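Local coordinates for protein aerobactin synthase IucA (Klebsiella pneumoniae subsp. pneumoniae, PDB 5JM8) that probably catalyses the ATP-dependent condensation of citrate with N6-acetyl-N6-hydroxylysine, a step in assembling the siderophore aerobactin, as an NIS synthetase, at residues T11-R25 with S58-R70. Numbering follows the deposited sequence.
Sequences TLDVAAQCFLNSLVR and SPTQHHRFEFPAR
Phe65 N donates to Gln17 OE1 over 2.6 Å, the shortest hydrogen bond between the N-terminal helix 14-26 and the strand it packs on. That strand, 64-72, belongs to a five-stranded antiparallel sheet; the axes of residues 14-25 and 64-66 approach to 8.8 Å, their N-to-C directions 118° apart. The bond is nearly straight, yet the donor sits above the plane of the Gln17 carbonyl. A bend at chi2 curls the glutamine chain back toward the strand and lays Gln17 NE2 over one face of the Phe65 ring, 3.4 Å from Phe65 CG, with amide and ring planes 74° apart.

The same NE2 gives its hydrogen to Asn21 OD1, one helical turn on, at 2.7 Å. Asn21 in turn sends ND2 to His63 O in an almost linear bond (175°), lying in the planes of both the amide and the carbonyl. Two side-chain amides thus form a relay that ties the helix to backbone groups of His63 and Phe65 and fixes how each amide is turned.

Hydrophobic contacts fill in beside it. Leu20 CD1 meets the edges of both Phe65 and Phe67, while Ala16 CB reaches Phe67 CZ; Phe52 of the adjoining strand 49-54 packs against Leu20 and both rings. At the start of the helix, Asp13 caps Ala16 N through OD1 and bonds His115 through OD2. Just before it, Thr11 O accepts from Phe67 N in the carbonyl plane.

The other end closes on the type I turn Ser58-Gln61, whose neighbour His62 has its side chain about 8 Å from bound ATP. The Arg25 chain, extended through chi2 and bent at chi3, turns its guanidinium edge to two acceptors: NE donates to Gln61 OE1 at 3.1 Å and NH2 to Thr60 O at 3.0 Å.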
loop_
_atom_site.group_PDB
_atom_site.type_symbol
_atom_site.label_atom_id
_atom_site.label_comp_id
_atom_site.label_asym_id
_atom_site.label_seq_id
_atom_site.Cartn_x
_atom_site.Cartn_y
_atom_site.Cartn_z
ATOM N N THR A 11 24.796 -32.272 11.106
ATOM C CA THR A 11 26.081 -31.671 10.761
ATOM C C THR A 11 26.184 -30.264 11.329
ATOM O O THR A 11 27.223 -29.872 11.864
ATOM C CB THR A 11 26.286 -31.607 9.236
ATOM O OG1 THR A 11 26.096 -32.909 8.669
ATOM C CG2 THR A 11 27.687 -31.105 8.898
ATOM N N LEU A 12 25.096 -29.511 11.206
ATOM C CA LEU A 12 25.048 -28.131 11.675
ATOM C C LEU A 12 24.320 -27.998 13.004
ATOM O O LEU A 12 23.249 -28.576 13.201
ATOM C CB LEU A 12 24.363 -27.241 10.638
ATOM C CG LEU A 12 25.239 -26.681 9.517
ATOM C CD1 LEU A 12 25.778 -27.785 8.617
ATOM C CD2 LEU A 12 24.443 -25.673 8.722
ATOM N N ASP A 13 24.915 -27.233 13.912
ATOM C CA ASP A 13 24.253 -26.857 15.151
ATOM C C ASP A 13 24.719 -25.465 15.555
ATOM O O ASP A 13 25.827 -25.288 16.060
ATOM C CB ASP A 13 24.541 -27.872 16.261
ATOM C CG ASP A 13 23.620 -27.705 17.458
ATOM O OD1 ASP A 13 23.063 -26.602 17.640
ATOM O OD2 ASP A 13 23.450 -28.683 18.218
ATOM N N VAL A 14 23.861 -24.479 15.314
ATOM C CA VAL A 14 24.148 -23.096 15.669
ATOM C C VAL A 14 23.951 -22.853 17.163
ATOM O O VAL A 14 24.505 -21.910 17.717
ATOM C CB VAL A 14 23.260 -22.109 14.873
ATOM C CG1 VAL A 14 23.623 -22.145 13.396
ATOM C CG2 VAL A 14 21.778 -22.419 15.075
ATOM N N ALA A 15 23.161 -23.705 17.809
ATOM C CA ALA A 15 22.930 -23.594 19.247
ATOM C C ALA A 15 24.161 -24.052 20.018
ATOM O O ALA A 15 24.615 -23.380 20.944
ATOM C CB ALA A 15 21.712 -24.413 19.657
ATOM N N ALA A 16 24.701 -25.200 19.629
ATOM C CA ALA A 16 25.877 -25.742 20.289
ATOM C C ALA A 16 27.062 -24.801 20.120
ATOM O O ALA A 16 27.900 -24.678 21.012
ATOM C CB ALA A 16 26.211 -27.117 19.737
ATOM N N GLN A 17 27.120 -24.128 18.976
ATOM C CA GLN A 17 28.236 -23.241 18.673
ATOM C C GLN A 17 28.283 -22.071 19.653
ATOM O O GLN A 17 29.348 -21.517 19.914
ATOM C CB GLN A 17 28.136 -22.723 17.240
ATOM C CG GLN A 17 29.452 -22.210 16.677
ATOM C CD GLN A 17 30.452 -23.321 16.417
ATOM O OE1 GLN A 17 30.183 -24.251 15.655
ATOM N NE2 GLN A 17 31.615 -23.229 17.052
ATOM N N CYS A 18 27.125 -21.703 20.196
ATOM C CA CYS A 18 27.044 -20.644 21.197
ATOM C C CYS A 18 27.675 -21.093 22.503
ATOM O O CYS A 18 28.472 -20.370 23.097
ATOM C CB CYS A 18 25.589 -20.244 21.439
ATOM S SG CYS A 18 24.789 -19.434 20.037
ATOM N N PHE A 19 27.303 -22.289 22.947
ATOM C CA PHE A 19 27.875 -22.881 24.148
ATOM C C PHE A 19 29.388 -22.978 24.012
ATOM O O PHE A 19 30.131 -22.576 24.907
ATOM C CB PHE A 19 27.262 -24.264 24.402
ATOM C CG PHE A 19 27.856 -24.993 25.575
ATOM C CD1 PHE A 19 28.979 -25.791 25.420
ATOM C CD2 PHE A 19 27.285 -24.888 26.833
ATOM C CE1 PHE A 19 29.523 -26.462 26.496
ATOM C CE2 PHE A 19 27.825 -25.560 27.914
ATOM C CZ PHE A 19 28.946 -26.347 27.746
ATOM N N LEU A 20 29.835 -23.488 22.870
ATOM C CA LEU A 20 31.250 -23.760 22.650
ATOM C C LEU A 20 32.068 -22.487 22.424
ATOM O O LEU A 20 33.126 -22.321 23.026
ATOM C CB LEU A 20 31.422 -24.708 21.461
ATOM C CG LEU A 20 30.808 -26.100 21.641
ATOM C CD1 LEU A 20 30.875 -26.896 20.347
ATOM C CD2 LEU A 20 31.493 -26.864 22.765
ATOM N N ASN A 21 31.584 -21.590 21.567
ATOM C CA ASN A 21 32.296 -20.338 21.299
ATOM C C ASN A 21 32.376 -19.468 22.544
ATOM O O ASN A 21 33.388 -18.809 22.791
ATOM C CB ASN A 21 31.623 -19.554 20.171
ATOM C CG ASN A 21 31.851 -20.176 18.808
ATOM O OD1 ASN A 21 32.431 -21.255 18.693
ATOM N ND2 ASN A 21 31.383 -19.499 17.764
ATOM N N SER A 22 31.299 -19.462 23.321
ATOM C CA SER A 22 31.281 -18.751 24.589
ATOM C C SER A 22 32.378 -19.297 25.503
ATOM O O SER A 22 33.110 -18.536 26.136
ATOM C CB SER A 22 29.911 -18.874 25.260
ATOM O OG SER A 22 29.846 -18.079 26.427
ATOM N N LEU A 23 32.494 -20.621 25.550
ATOM C CA LEU A 23 33.511 -21.284 26.362
ATOM C C LEU A 23 34.929 -20.990 25.864
ATOM O O LEU A 23 35.811 -20.653 26.652
ATOM C CB LEU A 23 33.269 -22.796 26.374
ATOM C CG LEU A 23 34.283 -23.659 27.133
ATOM C CD1 LEU A 23 34.267 -23.348 28.622
ATOM C CD2 LEU A 23 34.010 -25.134 26.890
ATOM N N VAL A 24 35.140 -21.126 24.559
ATOM C CA VAL A 24 36.461 -20.942 23.962
ATOM C C VAL A 24 37.008 -19.531 24.196
ATOM O O VAL A 24 38.219 -19.336 24.307
ATOM C CB VAL A 24 36.420 -21.233 22.443
ATOM C CG1 VAL A 24 37.691 -20.752 21.750
ATOM C CG2 VAL A 24 36.220 -22.715 22.199
ATOM N N ARG A 25 36.117 -18.549 24.257
ATOM C CA ARG A 25 36.523 -17.169 24.491
ATOM C C ARG A 25 36.970 -16.944 25.936
ATOM O O ARG A 25 37.875 -16.150 26.193
ATOM C CB ARG A 25 35.377 -16.213 24.150
ATOM C CG ARG A 25 35.616 -14.770 24.584
ATOM C CD ARG A 25 34.479 -13.864 24.158
ATOM N NE ARG A 25 34.515 -13.573 22.729
ATOM C CZ ARG A 25 33.627 -12.811 22.098
ATOM N NH1 ARG A 25 32.623 -12.264 22.768
ATOM N NH2 ARG A 25 33.742 -12.601 20.795
ATOM N N SER A 58 37.851 -18.159 13.671
ATOM C CA SER A 58 37.656 -16.725 13.820
ATOM C C SER A 58 38.591 -16.136 14.869
ATOM O O SER A 58 38.672 -16.651 15.986
ATOM C CB SER A 58 36.209 -16.429 14.209
ATOM O OG SER A 58 36.071 -15.103 14.686
ATOM N N PRO A 59 39.301 -15.049 14.520
ATOM C CA PRO A 59 40.109 -14.367 15.537
ATOM C C PRO A 59 39.265 -13.583 16.535
ATOM O O PRO A 59 39.814 -12.953 17.438
ATOM C CB PRO A 59 40.989 -13.424 14.716
ATOM C CG PRO A 59 40.238 -13.196 13.461
ATOM C CD PRO A 59 39.505 -14.468 13.179
ATOM N N THR A 60 37.948 -13.621 16.360
ATOM C CA THR A 60 37.020 -13.033 17.317
ATOM C C THR A 60 36.126 -14.121 17.902
ATOM O O THR A 60 35.063 -13.839 18.449
ATOM C CB THR A 60 36.156 -11.937 16.666
ATOM O OG1 THR A 60 35.574 -12.437 15.455
ATOM C CG2 THR A 60 37.001 -10.716 16.350
ATOM N N GLN A 61 36.579 -15.367 17.779
ATOM C CA GLN A 61 35.913 -16.526 18.374
ATOM C C GLN A 61 34.507 -16.796 17.823
ATOM O O GLN A 61 33.740 -17.546 18.428
ATOM C CB GLN A 61 35.842 -16.370 19.895
ATOM C CG GLN A 61 37.201 -16.355 20.586
ATOM C CD GLN A 61 37.776 -14.960 20.770
ATOM O OE1 GLN A 61 37.063 -14.014 21.102
ATOM N NE2 GLN A 61 39.083 -14.834 20.569
ATOM N N HIS A 62 34.166 -16.191 16.689
ATOM C CA HIS A 62 32.954 -16.572 15.966
ATOM C C HIS A 62 33.238 -17.822 15.132
ATOM O O HIS A 62 33.129 -17.797 13.905
ATOM C CB HIS A 62 32.457 -15.438 15.060
ATOM C CG HIS A 62 31.936 -14.243 15.800
ATOM N ND1 HIS A 62 32.749 -13.206 16.207
ATOM C CD2 HIS A 62 30.682 -13.912 16.189
ATOM C CE1 HIS A 62 32.019 -12.293 16.822
ATOM N NE2 HIS A 62 30.762 -12.696 16.825
ATOM N N HIS A 63 33.608 -18.912 15.799
ATOM C CA HIS A 63 33.992 -20.142 15.112
ATOM C C HIS A 63 32.793 -20.896 14.553
ATOM O O HIS A 63 31.671 -20.753 15.040
ATOM C CB HIS A 63 34.759 -21.074 16.055
ATOM C CG HIS A 63 35.956 -20.443 16.692
ATOM N ND1 HIS A 63 37.050 -20.022 15.969
ATOM C CD2 HIS A 63 36.234 -20.172 17.989
ATOM C CE1 HIS A 63 37.947 -19.509 16.790
ATOM N NE2 HIS A 63 37.478 -19.590 18.023
ATOM N N ARG A 64 33.054 -21.706 13.531
ATOM C CA ARG A 64 32.070 -22.640 13.004
ATOM C C ARG A 64 32.653 -24.048 13.059
ATOM O O ARG A 64 33.611 -24.361 12.350
ATOM C CB ARG A 64 31.672 -22.273 11.570
ATOM C CG ARG A 64 30.565 -23.155 10.993
ATOM C CD ARG A 64 30.092 -22.694 9.614
ATOM N NE ARG A 64 31.125 -22.839 8.586
ATOM C CZ ARG A 64 31.884 -21.849 8.120
ATOM N NH1 ARG A 64 32.793 -22.103 7.187
ATOM N NH2 ARG A 64 31.745 -20.606 8.574
ATOM N N PHE A 65 32.082 -24.884 13.923
ATOM C CA PHE A 65 32.499 -26.276 14.040
ATOM C C PHE A 65 31.628 -27.186 13.180
ATOM O O PHE A 65 30.421 -26.971 13.045
ATOM C CB PHE A 65 32.436 -26.746 15.500
ATOM C CG PHE A 65 33.411 -26.055 16.416
ATOM C CD1 PHE A 65 34.519 -25.387 15.919
ATOM C CD2 PHE A 65 33.216 -26.082 17.786
ATOM C CE1 PHE A 65 35.406 -24.756 16.772
ATOM C CE2 PHE A 65 34.100 -25.455 18.643
ATOM C CZ PHE A 65 35.196 -24.791 18.135
ATOM N N GLU A 66 32.256 -28.204 12.600
ATOM C CA GLU A 66 31.544 -29.264 11.900
ATOM C C GLU A 66 31.288 -30.412 12.873
ATOM O O GLU A 66 32.205 -30.883 13.543
ATOM C CB GLU A 66 32.343 -29.743 10.685
ATOM C CG GLU A 66 31.688 -30.879 9.918
ATOM C CD GLU A 66 32.445 -31.246 8.655
ATOM O OE1 GLU A 66 33.384 -30.508 8.283
ATOM O OE2 GLU A 66 32.103 -32.276 8.034
ATOM N N PHE A 67 30.035 -30.848 12.949
ATOM C CA PHE A 67 29.621 -31.857 13.919
ATOM C C PHE A 67 29.323 -33.181 13.220
ATOM O O PHE A 67 29.112 -33.206 12.007
ATOM C CB PHE A 67 28.401 -31.351 14.692
ATOM C CG PHE A 67 28.687 -30.141 15.537
ATOM C CD1 PHE A 67 29.303 -30.269 16.772
ATOM C CD2 PHE A 67 28.352 -28.873 15.090
ATOM C CE1 PHE A 67 29.571 -29.157 17.549
ATOM C CE2 PHE A 67 28.617 -27.759 15.862
ATOM C CZ PHE A 67 29.226 -27.901 17.093
ATOM N N PRO A 68 29.299 -34.292 13.979
ATOM C CA PRO A 68 29.457 -34.429 15.434
ATOM C C PRO A 68 30.882 -34.232 15.943
ATOM O O PRO A 68 31.849 -34.339 15.186
ATOM C CB PRO A 68 29.000 -35.868 15.696
ATOM C CG PRO A 68 29.296 -36.584 14.436
ATOM C CD PRO A 68 29.036 -35.593 13.339
ATOM N N ALA A 69 30.993 -33.949 17.237
ATOM C CA ALA A 69 32.285 -33.888 17.902
ATOM C C ALA A 69 32.852 -35.297 18.031
ATOM O O ALA A 69 32.227 -36.268 17.609
ATOM C CB ALA A 69 32.153 -33.233 19.265
ATOM N N ARG A 70 34.038 -35.401 18.618
ATOM C CA ARG A 70 34.726 -36.676 18.737
ATOM C C ARG A 70 35.434 -36.746 20.082
ATOM O O ARG A 70 36.244 -35.881 20.410
ATOM C CB ARG A 70 35.720 -36.849 17.581
ATOM C CG ARG A 70 36.554 -38.122 17.616
ATOM C CD ARG A 70 35.690 -39.368 17.615
ATOM N NE ARG A 70 34.769 -39.419 16.479
ATOM C CZ ARG A 70 35.021 -40.035 15.327
ATOM N NH1 ARG A 70 36.174 -40.664 15.135
ATOM N NH2 ARG A 70 34.114 -40.022 14.360
#